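Local coordinates for protein H127A/Y244A mutant of alginate lyase AlyC3 in complex with dimannuronate (Psychromonas sp., PDB 7C8F) that cleaves alginate as a lyase of the PL7 family, probably by beta-elimination, at residues Asn78-Leu90 / Asp227-Lys239. Sequence-based numbering, arbitrary orientation.
Sequences NEVRVHKNFRTDL and DIDYWRHLLSYFK
The guanidinium of R81 lies flat on one face of the Y237 ring, a cation-pi stack with R81 CZ 3.5 Å from the ring centroid and the planes 5° apart. R81 has CG anti to the backbone N (chi1 -172°) and bends at chi2, which lays its end across the tyrosine. Three N-H bonds, with acceptors near the guanidinium plane, fix its rotation: NH1 meets N85 OD1 on a lone pair, while NH2 reaches it from above that carbonyl plane and also donates to V82 O. A leucine in place of R81 would probably lose the cation-pi stack and leave N85 OD1 without its two donors.

K239 NZ forms a salt bridge with E79 OE1 at 3.1 Å, on the syn side but 30° out of the carboxylate plane; R77 also pairs with that oxygen. The side chain of K239 is about 5 Å from a bound mannuronate.

The backbones pair antiparallel in a beta-sheet of the jelly-roll fold known from PL7 lyases. V82 N donates to F238 O at 3.0 Å. Farther along, F86 and S236 exchange two backbone bonds. Between these pairings, water 1 donates to V82 O and K84 O and accepts from F238 N.

S236 O sits over the centre of the F86 ring, which meets F238 obliquely, centroids 5.0 Å apart. In the loop, T88 CG2 touches S236 OG at 3.5 Å and D89 CB packs on R232 CB. R87 grips the D89 carboxylate side-on; D89 OD2 also salt-bridges R232 of the second subunit.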
loop_
_atom_site.group_PDB
_atom_site.type_symbol
_atom_site.label_atom_id
_atom_site.label_comp_id
_atom_site.label_asym_id
_atom_site.label_seq_id
_atom_site.Cartn_x
_atom_site.Cartn_y
_atom_site.Cartn_z
ATOM N N ASN B 78 -21.390 -18.305 -1.229
ATOM C CA ASN B 78 -21.780 -18.950 0.018
ATOM C C ASN B 78 -20.478 -19.400 0.682
ATOM O O ASN B 78 -19.906 -20.423 0.295
ATOM C CB ASN B 78 -22.703 -20.122 -0.270
ATOM C CG ASN B 78 -23.048 -20.910 0.973
ATOM O OD1 ASN B 78 -22.717 -20.512 2.088
ATOM N ND2 ASN B 78 -23.735 -22.038 0.786
ATOM N N GLU B 79 -20.002 -18.621 1.649
ATOM C CA GLU B 79 -18.651 -18.813 2.146
ATOM C C GLU B 79 -18.567 -18.574 3.639
ATOM O O GLU B 79 -19.213 -17.667 4.175
ATOM C CB GLU B 79 -17.674 -17.819 1.490
ATOM C CG GLU B 79 -17.481 -18.033 -0.006
ATOM C CD GLU B 79 -16.839 -16.843 -0.684
ATOM O OE1 GLU B 79 -17.255 -15.687 -0.423
ATOM O OE2 GLU B 79 -15.908 -17.070 -1.480
ATOM N N VAL B 80 -17.750 -19.378 4.304
ATOM C CA VAL B 80 -17.287 -19.060 5.649
ATOM C C VAL B 80 -16.104 -18.106 5.523
ATOM O O VAL B 80 -15.165 -18.364 4.758
ATOM C CB VAL B 80 -16.892 -20.345 6.395
ATOM C CG1 VAL B 80 -16.031 -20.036 7.596
ATOM C CG2 VAL B 80 -18.139 -21.128 6.826
ATOM N N ARG B 81 -16.153 -16.997 6.261
ATOM C CA ARG B 81 -15.158 -15.928 6.209
ATOM C C ARG B 81 -14.465 -15.900 7.562
ATOM O O ARG B 81 -15.086 -15.544 8.571
ATOM C CB ARG B 81 -15.820 -14.587 5.873
ATOM C CG ARG B 81 -14.865 -13.418 5.603
ATOM C CD ARG B 81 -14.429 -12.687 6.881
ATOM N NE ARG B 81 -14.002 -11.311 6.586
ATOM C CZ ARG B 81 -12.879 -10.736 7.004
ATOM N NH1 ARG B 81 -12.629 -9.462 6.674
ATOM N NH2 ARG B 81 -12.022 -11.382 7.792
ATOM N N VAL B 82 -13.207 -16.327 7.600
ATOM C CA VAL B 82 -12.448 -16.344 8.846
ATOM C C VAL B 82 -12.162 -14.907 9.263
ATOM O O VAL B 82 -11.699 -14.091 8.462
ATOM C CB VAL B 82 -11.165 -17.179 8.687
ATOM C CG1 VAL B 82 -10.390 -17.240 9.993
ATOM C CG2 VAL B 82 -11.499 -18.604 8.194
ATOM N N HIS B 83 -12.448 -14.585 10.531
ATOM C CA HIS B 83 -12.492 -13.185 10.958
ATOM C C HIS B 83 -11.137 -12.488 10.982
ATOM O O HIS B 83 -11.082 -11.266 10.800
ATOM C CB HIS B 83 -13.143 -13.088 12.331
ATOM C CG HIS B 83 -14.633 -13.098 12.270
ATOM N ND1 HIS B 83 -15.414 -13.854 13.121
ATOM C CD2 HIS B 83 -15.488 -12.422 11.467
ATOM C CE1 HIS B 83 -16.689 -13.633 12.848
ATOM N NE2 HIS B 83 -16.762 -12.768 11.851
ATOM N N LYS B 84 -10.054 -13.210 11.242
ATOM C CA LYS B 84 -8.759 -12.550 11.398
ATOM C C LYS B 84 -8.322 -11.867 10.103
ATOM O O LYS B 84 -8.206 -12.507 9.055
ATOM C CB LYS B 84 -7.712 -13.589 11.810
ATOM C CG LYS B 84 -6.299 -13.022 11.959
ATOM C CD LYS B 84 -6.190 -12.134 13.188
ATOM C CE LYS B 84 -4.794 -11.529 13.300
ATOM N NZ LYS B 84 -4.656 -10.672 14.527
ATOM N N ASN B 85 -8.029 -10.570 10.183
ATOM C CA ASN B 85 -7.380 -9.848 9.081
ATOM C C ASN B 85 -5.900 -9.802 9.422
ATOM O O ASN B 85 -5.456 -8.983 10.234
ATOM C CB ASN B 85 -7.948 -8.444 8.896
ATOM C CG ASN B 85 -9.440 -8.447 8.606
ATOM O OD1 ASN B 85 -9.941 -9.217 7.787
ATOM N ND2 ASN B 85 -10.164 -7.570 9.301
ATOM N N PHE B 86 -5.141 -10.701 8.814
ATOM C CA PHE B 86 -3.769 -10.932 9.228
ATOM C C PHE B 86 -2.759 -10.236 8.329
ATOM O O PHE B 86 -2.998 -9.984 7.139
ATOM C CB PHE B 86 -3.433 -12.428 9.320
ATOM C CG PHE B 86 -3.944 -13.275 8.165
ATOM C CD1 PHE B 86 -3.270 -13.307 6.948
ATOM C CD2 PHE B 86 -5.069 -14.065 8.325
ATOM C CE1 PHE B 86 -3.732 -14.105 5.897
ATOM C CE2 PHE B 86 -5.540 -14.868 7.282
ATOM C CZ PHE B 86 -4.869 -14.886 6.068
ATOM N N ARG B 87 -1.606 -9.946 8.913
ATOM C CA ARG B 87 -0.456 -9.536 8.125
ATOM C C ARG B 87 0.144 -10.741 7.421
ATOM O O ARG B 87 0.174 -11.846 7.963
ATOM C CB ARG B 87 0.599 -8.916 9.032
ATOM C CG ARG B 87 0.125 -7.590 9.552
ATOM C CD ARG B 87 1.197 -6.782 10.193
ATOM N NE ARG B 87 2.349 -6.505 9.343
ATOM C CZ ARG B 87 3.139 -5.475 9.593
ATOM N NH1 ARG B 87 2.838 -4.680 10.615
ATOM N NH2 ARG B 87 4.201 -5.230 8.855
ATOM N N THR B 88 0.635 -10.522 6.208
ATOM C CA THR B 88 1.179 -11.610 5.399
ATOM C C THR B 88 2.695 -11.553 5.325
ATOM O O THR B 88 3.314 -12.434 4.702
ATOM C CB THR B 88 0.612 -11.551 3.970
ATOM O OG1 THR B 88 1.151 -10.400 3.286
ATOM C CG2 THR B 88 -0.910 -11.470 3.994
ATOM N N ASP B 89 3.312 -10.541 5.943
ATOM C CA ASP B 89 4.701 -10.194 5.689
ATOM C C ASP B 89 5.635 -10.483 6.853
ATOM O O ASP B 89 6.823 -10.163 6.757
ATOM C CB ASP B 89 4.813 -8.714 5.277
ATOM C CG ASP B 89 4.211 -7.745 6.306
ATOM O OD1 ASP B 89 3.250 -8.088 7.033
ATOM O OD2 ASP B 89 4.716 -6.596 6.376
ATOM N N LEU B 90 5.140 -11.075 7.951
ATOM C CA LEU B 90 6.009 -11.150 9.113
ATOM C C LEU B 90 6.539 -12.566 9.315
ATOM O O LEU B 90 5.831 -13.541 9.047
ATOM C CB LEU B 90 5.267 -10.700 10.375
ATOM C CG LEU B 90 4.764 -9.253 10.321
ATOM C CD1 LEU B 90 3.959 -8.958 11.563
ATOM C CD2 LEU B 90 5.921 -8.268 10.185
ATOM N N ASP B 227 6.472 -15.671 -3.674
ATOM C CA ASP B 227 6.876 -14.480 -2.924
ATOM C C ASP B 227 5.781 -13.423 -3.051
ATOM O O ASP B 227 5.380 -13.073 -4.163
ATOM C CB ASP B 227 8.204 -13.976 -3.506
ATOM C CG ASP B 227 8.760 -12.722 -2.815
ATOM O OD1 ASP B 227 8.061 -12.072 -2.026
ATOM O OD2 ASP B 227 9.927 -12.365 -3.101
ATOM N N ILE B 228 5.273 -12.932 -1.906
ATOM C CA ILE B 228 4.216 -11.921 -1.902
ATOM C C ILE B 228 4.660 -10.641 -1.199
ATOM O O ILE B 228 3.842 -9.946 -0.589
ATOM C CB ILE B 228 2.910 -12.474 -1.294
ATOM C CG1 ILE B 228 3.140 -13.041 0.115
ATOM C CG2 ILE B 228 2.324 -13.546 -2.199
ATOM C CD1 ILE B 228 1.853 -13.294 0.902
ATOM N N ASP B 229 5.925 -10.317 -1.286
ATOM C CA ASP B 229 6.452 -9.074 -0.703
ATOM C C ASP B 229 5.596 -7.867 -1.156
ATOM O O ASP B 229 5.355 -6.981 -0.414
ATOM C CB ASP B 229 7.911 -8.915 -1.170
ATOM C CG ASP B 229 8.731 -7.865 -0.431
ATOM O OD1 ASP B 229 8.366 -7.381 0.567
ATOM O OD2 ASP B 229 9.800 -7.642 -0.921
ATOM N N TYR B 230 5.171 -7.896 -2.393
ATOM C CA TYR B 230 4.366 -6.826 -2.963
ATOM C C TYR B 230 3.031 -6.540 -2.272
ATOM O O TYR B 230 2.496 -5.501 -2.433
ATOM C CB TYR B 230 4.096 -7.084 -4.462
ATOM C CG TYR B 230 3.386 -8.394 -4.761
ATOM C CD1 TYR B 230 2.022 -8.478 -4.703
ATOM C CD2 TYR B 230 4.097 -9.519 -5.085
ATOM C CE1 TYR B 230 1.387 -9.655 -4.929
ATOM C CE2 TYR B 230 3.474 -10.698 -5.329
ATOM C CZ TYR B 230 2.132 -10.759 -5.238
ATOM O OH TYR B 230 1.530 -11.941 -5.501
ATOM N N TRP B 231 2.546 -7.512 -1.521
ATOM C CA TRP B 231 1.282 -7.452 -0.822
ATOM C C TRP B 231 1.398 -7.100 0.656
ATOM O O TRP B 231 0.458 -7.103 1.350
ATOM C CB TRP B 231 0.671 -8.843 -0.906
ATOM C CG TRP B 231 -0.812 -9.016 -0.749
ATOM C CD1 TRP B 231 -1.458 -9.498 0.315
ATOM C CD2 TRP B 231 -1.797 -8.776 -1.736
ATOM N NE1 TRP B 231 -2.790 -9.562 0.087
ATOM C CE2 TRP B 231 -3.030 -9.124 -1.183
ATOM C CE3 TRP B 231 -1.756 -8.295 -3.043
ATOM C CZ2 TRP B 231 -4.204 -9.009 -1.898
ATOM C CZ3 TRP B 231 -2.915 -8.182 -3.725
ATOM C CH2 TRP B 231 -4.115 -8.545 -3.157
ATOM N N ARG B 232 2.601 -6.819 1.079
ATOM C CA ARG B 232 2.911 -6.623 2.493
ATOM C C ARG B 232 2.065 -5.684 3.314
ATOM O O ARG B 232 1.847 -5.947 4.478
ATOM C CB ARG B 232 4.399 -6.307 2.681
ATOM C CG ARG B 232 4.879 -4.998 2.100
ATOM C CD ARG B 232 6.395 -4.918 2.056
ATOM N NE ARG B 232 6.937 -3.692 1.488
ATOM C CZ ARG B 232 7.169 -3.512 0.206
ATOM N NH1 ARG B 232 6.867 -4.423 -0.663
ATOM N NH2 ARG B 232 7.701 -2.414 -0.221
ATOM N N HIS B 233 1.608 -4.625 2.669
ATOM C CA HIS B 233 0.796 -3.629 3.369
ATOM C C HIS B 233 -0.667 -4.030 3.533
ATOM O O HIS B 233 -1.402 -3.330 4.246
ATOM C CB HIS B 233 0.833 -2.299 2.607
ATOM C CG HIS B 233 0.446 -2.430 1.162
ATOM N ND1 HIS B 233 1.083 -3.300 0.305
ATOM C CD2 HIS B 233 -0.507 -1.803 0.428
ATOM C CE1 HIS B 233 0.551 -3.197 -0.901
ATOM N NE2 HIS B 233 -0.406 -2.285 -0.859
ATOM N N LEU B 234 -1.118 -5.115 2.905
ATOM C CA LEU B 234 -2.541 -5.441 2.860
ATOM C C LEU B 234 -2.880 -6.517 3.890
ATOM O O LEU B 234 -2.412 -7.655 3.788
ATOM C CB LEU B 234 -2.927 -5.882 1.447
ATOM C CG LEU B 234 -2.770 -4.769 0.407
ATOM C CD1 LEU B 234 -2.916 -5.345 -0.999
ATOM C CD2 LEU B 234 -3.808 -3.673 0.661
ATOM N N LEU B 235 -3.700 -6.160 4.875
ATOM C CA LEU B 235 -4.251 -7.166 5.775
ATOM C C LEU B 235 -5.170 -8.089 4.990
ATOM O O LEU B 235 -5.965 -7.634 4.159
ATOM C CB LEU B 235 -5.042 -6.488 6.894
ATOM C CG LEU B 235 -4.255 -5.520 7.780
ATOM C CD1 LEU B 235 -5.145 -4.985 8.902
ATOM C CD2 LEU B 235 -3.014 -6.193 8.366
ATOM N N SER B 236 -5.050 -9.393 5.241
ATOM C CA SER B 236 -5.652 -10.400 4.383
ATOM C C SER B 236 -6.457 -11.396 5.213
ATOM O O SER B 236 -6.328 -11.470 6.443
ATOM C CB SER B 236 -4.566 -11.088 3.552
ATOM O OG SER B 236 -3.884 -10.111 2.755
ATOM N N TYR B 237 -7.317 -12.159 4.537
ATOM C CA TYR B 237 -8.185 -13.079 5.261
ATOM C C TYR B 237 -8.590 -14.239 4.371
ATOM O O TYR B 237 -8.544 -14.154 3.137
ATOM C CB TYR B 237 -9.431 -12.393 5.834
ATOM C CG TYR B 237 -10.359 -11.726 4.833
ATOM C CD1 TYR B 237 -10.173 -10.400 4.444
ATOM C CD2 TYR B 237 -11.451 -12.413 4.316
ATOM C CE1 TYR B 237 -11.053 -9.790 3.560
ATOM C CE2 TYR B 237 -12.339 -11.812 3.449
ATOM C CZ TYR B 237 -12.133 -10.499 3.066
ATOM O OH TYR B 237 -13.003 -9.878 2.184
ATOM N N PHE B 238 -8.996 -15.330 5.017
ATOM C CA PHE B 238 -9.405 -16.553 4.338
ATOM C C PHE B 238 -10.918 -16.625 4.151
ATOM O O PHE B 238 -11.692 -16.214 5.023
ATOM C CB PHE B 238 -9.028 -17.782 5.168
ATOM C CG PHE B 238 -7.558 -18.082 5.217
ATOM C CD1 PHE B 238 -6.831 -18.320 4.048
ATOM C CD2 PHE B 238 -6.913 -18.213 6.438
ATOM C CE1 PHE B 238 -5.485 -18.635 4.115
ATOM C CE2 PHE B 238 -5.574 -18.542 6.504
ATOM C CZ PHE B 238 -4.853 -18.749 5.344
ATOM N N LYS B 239 -11.332 -17.221 3.029
ATOM C CA LYS B 239 -12.705 -17.655 2.821
ATOM C C LYS B 239 -12.703 -19.046 2.213
ATOM O O LYS B 239 -11.774 -19.427 1.488
ATOM C CB LYS B 239 -13.483 -16.731 1.882
ATOM C CG LYS B 239 -13.640 -15.330 2.448
ATOM C CD LYS B 239 -14.698 -14.511 1.727
ATOM C CE LYS B 239 -14.203 -14.034 0.375
ATOM N NZ LYS B 239 -15.283 -13.241 -0.290
HETATM O O HOH W 1 -8.960 -14.895 7.910
HETATM O O HOH W 2 0.124 -8.207 4.652
HETATM O O HOH W 3 3.838 -9.967 2.321
#